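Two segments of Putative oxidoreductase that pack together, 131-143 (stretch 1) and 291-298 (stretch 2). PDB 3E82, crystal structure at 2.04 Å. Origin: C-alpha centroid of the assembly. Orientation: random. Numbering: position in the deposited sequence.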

ATOM      1  N   SER B 131      -2.089 -21.242  -6.760  1.00 19.03           N
ATOM      2  CA  SER B 131      -0.677 -21.483  -6.493  1.00 20.33           C
ATOM      3  C   SER B 131      -0.055 -20.369  -5.642  1.00 20.29           C
ATOM      4  O   SER B 131       0.612 -20.652  -4.647  1.00 21.12           O
ATOM      5  CB  SER B 131       0.097 -21.643  -7.813  1.00 18.16           C
ATOM      6  OG  SER B 131       0.009 -20.480  -8.622  1.00 18.39           O
ATOM      7  N   ASP B 132      -0.281 -19.109  -6.014  1.00 19.64           N
ATOM      8  CA  ASP B 132       0.284 -18.000  -5.243  1.00 19.64           C
ATOM      9  C   ASP B 132      -0.220 -17.971  -3.805  1.00 19.56           C
ATOM     10  O   ASP B 132       0.574 -17.861  -2.872  1.00 20.31           O
ATOM     11  CB  ASP B 132       0.019 -16.645  -5.923  1.00 20.82           C
ATOM     12  CG  ASP B 132      -1.395 -16.513  -6.470  1.00 22.53           C
ATOM     13  OD1 ASP B 132      -2.326 -17.165  -5.943  1.00 20.83           O
ATOM     14  OD2 ASP B 132      -1.570 -15.732  -7.425  1.00 21.13           O
ATOM     15  N   TYR B 133      -1.532 -18.072  -3.620  1.00 18.58           N
ATOM     16  CA  TYR B 133      -2.107 -18.064  -2.280  1.00 18.51           C
ATOM     17  C   TYR B 133      -1.634 -19.258  -1.447  1.00 19.20           C
ATOM     18  O   TYR B 133      -1.206 -19.087  -0.305  1.00 19.17           O
ATOM     19  CB  TYR B 133      -3.631 -18.072  -2.359  1.00 18.59           C
ATOM     20  CG  TYR B 133      -4.321 -18.263  -1.025  1.00 18.27           C
ATOM     21  CD1 TYR B 133      -4.285 -17.272  -0.046  1.00 16.86           C
ATOM     22  CD2 TYR B 133      -5.034 -19.429  -0.756  1.00 20.81           C
ATOM     23  CE1 TYR B 133      -4.953 -17.435   1.170  1.00 20.40           C
ATOM     24  CE2 TYR B 133      -5.706 -19.605   0.453  1.00 19.70           C
ATOM     25  CZ  TYR B 133      -5.665 -18.607   1.407  1.00 20.02           C
ATOM     26  OH  TYR B 133      -6.363 -18.763   2.581  1.00 20.60           O
ATOM     27  N   LEU B 134      -1.715 -20.462  -2.009  1.00 19.75           N
ATOM     28  CA  LEU B 134      -1.274 -21.651  -1.282  1.00 20.86           C
ATOM     29  C   LEU B 134       0.190 -21.518  -0.878  1.00 20.72           C
ATOM     30  O   LEU B 134       0.567 -21.899   0.230  1.00 20.46           O
ATOM     31  CB  LEU B 134      -1.458 -22.914  -2.131  1.00 22.30           C
ATOM     32  CG  LEU B 134      -2.907 -23.378  -2.308  1.00 24.30           C
ATOM     33  CD1 LEU B 134      -2.943 -24.624  -3.199  1.00 26.55           C
ATOM     34  CD2 LEU B 134      -3.517 -23.671  -0.944  1.00 24.51           C
ATOM     35  N   GLY B 135       1.005 -20.982  -1.782  1.00 19.61           N
ATOM     36  CA  GLY B 135       2.415 -20.796  -1.490  1.00 20.61           C
ATOM     37  C   GLY B 135       2.623 -19.848  -0.319  1.00 20.16           C
ATOM     38  O   GLY B 135       3.335 -20.169   0.627  1.00 19.62           O
ATOM     39  N   ILE B 136       1.994 -18.677  -0.384  1.00 19.82           N
ATOM     40  CA  ILE B 136       2.097 -17.681   0.680  1.00 19.26           C
ATOM     41  C   ILE B 136       1.601 -18.240   2.004  1.00 19.59           C
ATOM     42  O   ILE B 136       2.218 -18.029   3.052  1.00 18.31           O
ATOM     43  CB  ILE B 136       1.270 -16.415   0.344  1.00 20.76           C
ATOM     44  CG1 ILE B 136       1.948 -15.638  -0.787  1.00 21.55           C
ATOM     45  CG2 ILE B 136       1.088 -15.556   1.588  1.00 19.16           C
ATOM     46  CD1 ILE B 136       3.414 -15.313  -0.533  1.00 18.95           C
ATOM     47  N   ARG B 137       0.480 -18.953   1.958  1.00 20.56           N
ATOM     48  CA  ARG B 137      -0.084 -19.538   3.167  1.00 20.83           C
ATOM     49  C   ARG B 137       0.921 -20.513   3.772  1.00 20.25           C
ATOM     50  O   ARG B 137       1.103 -20.561   4.985  1.00 17.13           O
ATOM     51  CB  ARG B 137      -1.386 -20.279   2.851  1.00 21.94           C
ATOM     52  CG  ARG B 137      -2.127 -20.785   4.090  1.00 27.86           C
ATOM     53  CD  ARG B 137      -3.335 -21.644   3.708  1.00 32.78           C
ATOM     54  NE  ARG B 137      -4.030 -22.174   4.882  1.00 38.94           N
ATOM     55  CZ  ARG B 137      -5.038 -21.566   5.506  1.00 42.54           C
ATOM     56  NH1 ARG B 137      -5.491 -20.396   5.070  1.00 43.35           N
ATOM     57  NH2 ARG B 137      -5.587 -22.122   6.582  1.00 42.78           N
ATOM     58  N   GLN B 138       1.569 -21.284   2.905  1.00 21.27           N
ATOM     59  CA  GLN B 138       2.552 -22.268   3.330  1.00 24.17           C
ATOM     60  C   GLN B 138       3.719 -21.621   4.066  1.00 22.48           C
ATOM     61  O   GLN B 138       4.123 -22.085   5.123  1.00 22.36           O
ATOM     62  CB  GLN B 138       3.069 -23.039   2.114  1.00 26.08           C
ATOM     63  CG  GLN B 138       4.181 -24.019   2.429  1.00 33.44           C
ATOM     64  CD  GLN B 138       4.755 -24.669   1.177  1.00 38.23           C
ATOM     65  OE1 GLN B 138       5.241 -23.984   0.263  1.00 42.56           O
ATOM     66  NE2 GLN B 138       4.704 -25.994   1.126  1.00 40.18           N
ATOM     67  N   VAL B 139       4.263 -20.548   3.504  1.00 22.82           N
ATOM     68  CA  VAL B 139       5.387 -19.868   4.147  1.00 21.83           C
ATOM     69  C   VAL B 139       4.976 -19.298   5.505  1.00 22.73           C
ATOM     70  O   VAL B 139       5.707 -19.436   6.486  1.00 23.26           O
ATOM     71  CB  VAL B 139       5.945 -18.735   3.258  1.00 22.04           C
ATOM     72  CG1 VAL B 139       7.072 -18.010   3.991  1.00 20.97           C
ATOM     73  CG2 VAL B 139       6.458 -19.319   1.937  1.00 20.48           C
ATOM     74  N   ILE B 140       3.804 -18.672   5.567  1.00 21.76           N
ATOM     75  CA  ILE B 140       3.321 -18.110   6.825  1.00 22.35           C
ATOM     76  C   ILE B 140       3.154 -19.193   7.894  1.00 24.16           C
ATOM     77  O   ILE B 140       3.646 -19.053   9.019  1.00 23.16           O
ATOM     78  CB  ILE B 140       1.951 -17.406   6.653  1.00 22.55           C
ATOM     79  CG1 ILE B 140       2.098 -16.192   5.725  1.00 22.03           C
ATOM     80  CG2 ILE B 140       1.400 -16.995   8.028  1.00 20.31           C
ATOM     81  CD1 ILE B 140       0.782 -15.490   5.393  1.00 19.88           C
ATOM     82  N   GLU B 141       2.448 -20.263   7.540  1.00 25.72           N
ATOM     83  CA  GLU B 141       2.198 -21.363   8.470  1.00 28.43           C
ATOM     84  C   GLU B 141       3.459 -22.107   8.902  1.00 29.10           C
ATOM     85  O   GLU B 141       3.504 -22.677   9.993  1.00 29.89           O
ATOM     86  CB  GLU B 141       1.192 -22.337   7.858  1.00 30.17           C
ATOM     87  CG  GLU B 141      -0.250 -21.882   8.048  1.00 36.05           C
ATOM     88  CD  GLU B 141      -1.244 -22.695   7.240  1.00 38.37           C
ATOM     89  OE1 GLU B 141      -0.989 -23.898   7.004  1.00 38.20           O
ATOM     90  OE2 GLU B 141      -2.287 -22.126   6.850  1.00 40.72           O
ATOM     91  N   GLN B 142       4.471 -22.095   8.037  1.00 28.27           N
ATOM     92  CA  GLN B 142       5.761 -22.724   8.307  1.00 29.21           C
ATOM     93  C   GLN B 142       6.434 -22.015   9.483  1.00 28.90           C
ATOM     94  O   GLN B 142       7.300 -22.583  10.154  1.00 29.07           O
ATOM     95  CB  GLN B 142       6.681 -22.582   7.093  1.00 31.15           C
ATOM     96  CG  GLN B 142       6.746 -23.756   6.142  1.00 34.52           C
ATOM     97  CD  GLN B 142       7.353 -23.352   4.799  1.00 38.15           C
ATOM     98  OE1 GLN B 142       8.072 -22.345   4.695  1.00 38.65           O
ATOM     99  NE2 GLN B 142       7.074 -24.140   3.768  1.00 40.68           N
ATOM    100  N   GLY B 143       6.038 -20.767   9.714  1.00 26.66           N
ATOM    101  CA  GLY B 143       6.624 -19.978  10.787  1.00 26.18           C
ATOM    102  C   GLY B 143       7.864 -19.250  10.282  1.00 25.57           C
ATOM    103  O   GLY B 143       8.552 -18.560  11.031  1.00 25.10           O
ATOM    104  N   ALA B 291      14.850 -18.807  -2.962  1.00 31.54           N
ATOM    105  CA  ALA B 291      13.562 -19.175  -3.532  1.00 33.43           C
ATOM    106  C   ALA B 291      12.988 -20.435  -2.906  1.00 33.85           C
ATOM    107  O   ALA B 291      13.711 -21.246  -2.331  1.00 35.51           O
ATOM    108  CB  ALA B 291      13.696 -19.358  -5.034  1.00 31.59           C
ATOM    109  N   GLN B 292      11.673 -20.580  -3.001  1.00 34.24           N
ATOM    110  CA  GLN B 292      10.992 -21.762  -2.490  1.00 33.25           C
ATOM    111  C   GLN B 292       9.941 -22.121  -3.524  1.00 33.27           C
ATOM    112  O   GLN B 292       9.140 -21.268  -3.927  1.00 32.41           O
ATOM    113  CB  GLN B 292      10.326 -21.494  -1.144  1.00 32.77           C
ATOM    114  CG  GLN B 292       9.621 -22.729  -0.597  1.00 33.85           C
ATOM    115  CD  GLN B 292       9.152 -22.566   0.830  1.00 34.79           C
ATOM    116  OE1 GLN B 292       9.922 -22.178   1.708  1.00 34.89           O
ATOM    117  NE2 GLN B 292       7.882 -22.881   1.077  1.00 35.20           N
ATOM    118  N   ALA B 293       9.961 -23.371  -3.972  1.00 32.97           N
ATOM    119  CA  ALA B 293       9.012 -23.831  -4.979  1.00 32.78           C
ATOM    120  C   ALA B 293       7.580 -23.522  -4.562  1.00 31.63           C
ATOM    121  O   ALA B 293       7.195 -23.733  -3.415  1.00 31.16           O
ATOM    122  CB  ALA B 293       9.177 -25.334  -5.226  1.00 32.34           C
ATOM    123  N   THR B 294       6.806 -22.993  -5.505  1.00 31.43           N
ATOM    124  CA  THR B 294       5.407 -22.672  -5.258  1.00 30.05           C
ATOM    125  C   THR B 294       4.559 -23.915  -5.521  1.00 28.84           C
ATOM    126  O   THR B 294       4.712 -24.575  -6.549  1.00 28.49           O
ATOM    127  CB  THR B 294       4.917 -21.538  -6.186  1.00 31.60           C
ATOM    128  OG1 THR B 294       5.759 -20.389  -6.023  1.00 31.10           O
ATOM    129  CG2 THR B 294       3.476 -21.154  -5.848  1.00 29.73           C
ATOM    130  N   PRO B 295       3.663 -24.255  -4.585  1.00 27.08           N
ATOM    131  CA  PRO B 295       2.804 -25.429  -4.749  1.00 26.34           C
ATOM    132  C   PRO B 295       1.842 -25.278  -5.924  1.00 25.51           C
ATOM    133  O   PRO B 295       1.461 -24.161  -6.299  1.00 24.70           O
ATOM    134  CB  PRO B 295       2.090 -25.525  -3.402  1.00 27.35           C
ATOM    135  CG  PRO B 295       2.033 -24.092  -2.951  1.00 27.87           C
ATOM    136  CD  PRO B 295       3.397 -23.575  -3.306  1.00 27.18           C
ATOM    137  N   GLN B 296       1.476 -26.407  -6.517  1.00 24.16           N
ATOM    138  CA  GLN B 296       0.563 -26.408  -7.650  1.00 25.37           C
ATOM    139  C   GLN B 296      -0.786 -25.910  -7.169  1.00 23.82           C
ATOM    140  O   GLN B 296      -1.184 -26.180  -6.036  1.00 25.12           O
ATOM    141  CB  GLN B 296       0.397 -27.826  -8.211  1.00 27.96           C
ATOM    142  CG  GLN B 296      -0.424 -27.891  -9.506  1.00 32.30           C
ATOM    143  CD  GLN B 296      -1.427 -29.052  -9.532  1.00 37.30           C
ATOM    144  OE1 GLN B 296      -1.144 -30.144  -9.042  1.00 38.70           O
ATOM    145  NE2 GLN B 296      -2.595 -28.816 -10.122  1.00 36.49           N
ATOM    146  N   GLY B 297      -1.483 -25.173  -8.023  1.00 22.37           N
ATOM    147  CA  GLY B 297      -2.801 -24.685  -7.656  1.00 23.18           C
ATOM    148  C   GLY B 297      -3.858 -25.537  -8.339  1.00 22.62           C
ATOM    149  O   GLY B 297      -3.590 -26.116  -9.391  1.00 23.89           O
ATOM    150  N   ASP B 298      -5.046 -25.645  -7.746  1.00 22.45           N
ATOM    151  CA  ASP B 298      -6.116 -26.423  -8.367  1.00 20.89           C
ATOM    152  C   ASP B 298      -7.502 -26.107  -7.822  1.00 20.87           C
ATOM    153  O   ASP B 298      -7.930 -26.665  -6.814  1.00 19.30           O
ATOM    154  CB  ASP B 298      -5.846 -27.920  -8.232  1.00 22.83           C
ATOM    155  CG  ASP B 298      -6.904 -28.765  -8.924  1.00 24.18           C
ATOM    156  OD1 ASP B 298      -7.619 -28.223  -9.800  1.00 23.79           O
ATOM    157  OD2 ASP B 298      -7.012 -29.968  -8.595  1.00 23.68           O
TER

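Stretch 2 runs along one side of the helix formed by residues 131-142. Its first residue, Ala 291, lies in a strand and does not touch the helix.

Gln 292 makes the first contact and covers the C-terminal part of the helix. Its CA-to-CB bond points toward the helix, and chi1 and chi2 are both t, so the side chain is extended. Its NE2 donates a hydrogen bond to OE1 of Gln 138, at 3.0 Å. The same NE2 of Gln 292 lies 3.9 Å from CG2 of Val 139. The side chain of Gln 142 also comes close to Gln 292.

Ala 293 contributes little. Its methyl group stays well clear of the helix.

Thr 294 presents its methyl group to the helix. CG2 of Thr 294 lies 3.1 Å from O of Ser 131, a close approach. O of Ser 131 also accepts the helical hydrogen bond from N of Gly 135, at 2.9 Å. OG1 of Thr 294 is hydrogen-bonded elsewhere in the structure.

Pro 295 packs on the helix through its ring. CD of Pro 295 lies 3.5 Å from CA of Gly 135, and its CG lies 3.8 Å from CB of Leu 134. Gly 135 has no side chain, which lets the ring come this near. A CB there would be tight against both CG2 of Thr 294 and CD of Pro 295. O of Pro 295 lies 3.4 Å from CA of Ser 131, in a CA-H...O contact, and 3.2 Å from CB of Ser 131.

Gln 296 directs its CA-to-CB bond away from the helix. Its backbone still takes part, with O of Gln 296 3.7 Å from CD1 of Leu 134.

Gly 297 meets the start of the helix. CA of Gly 297 lies 3.6 Å from N of Ser 131. A CB on Gly 297 would clash with that nitrogen.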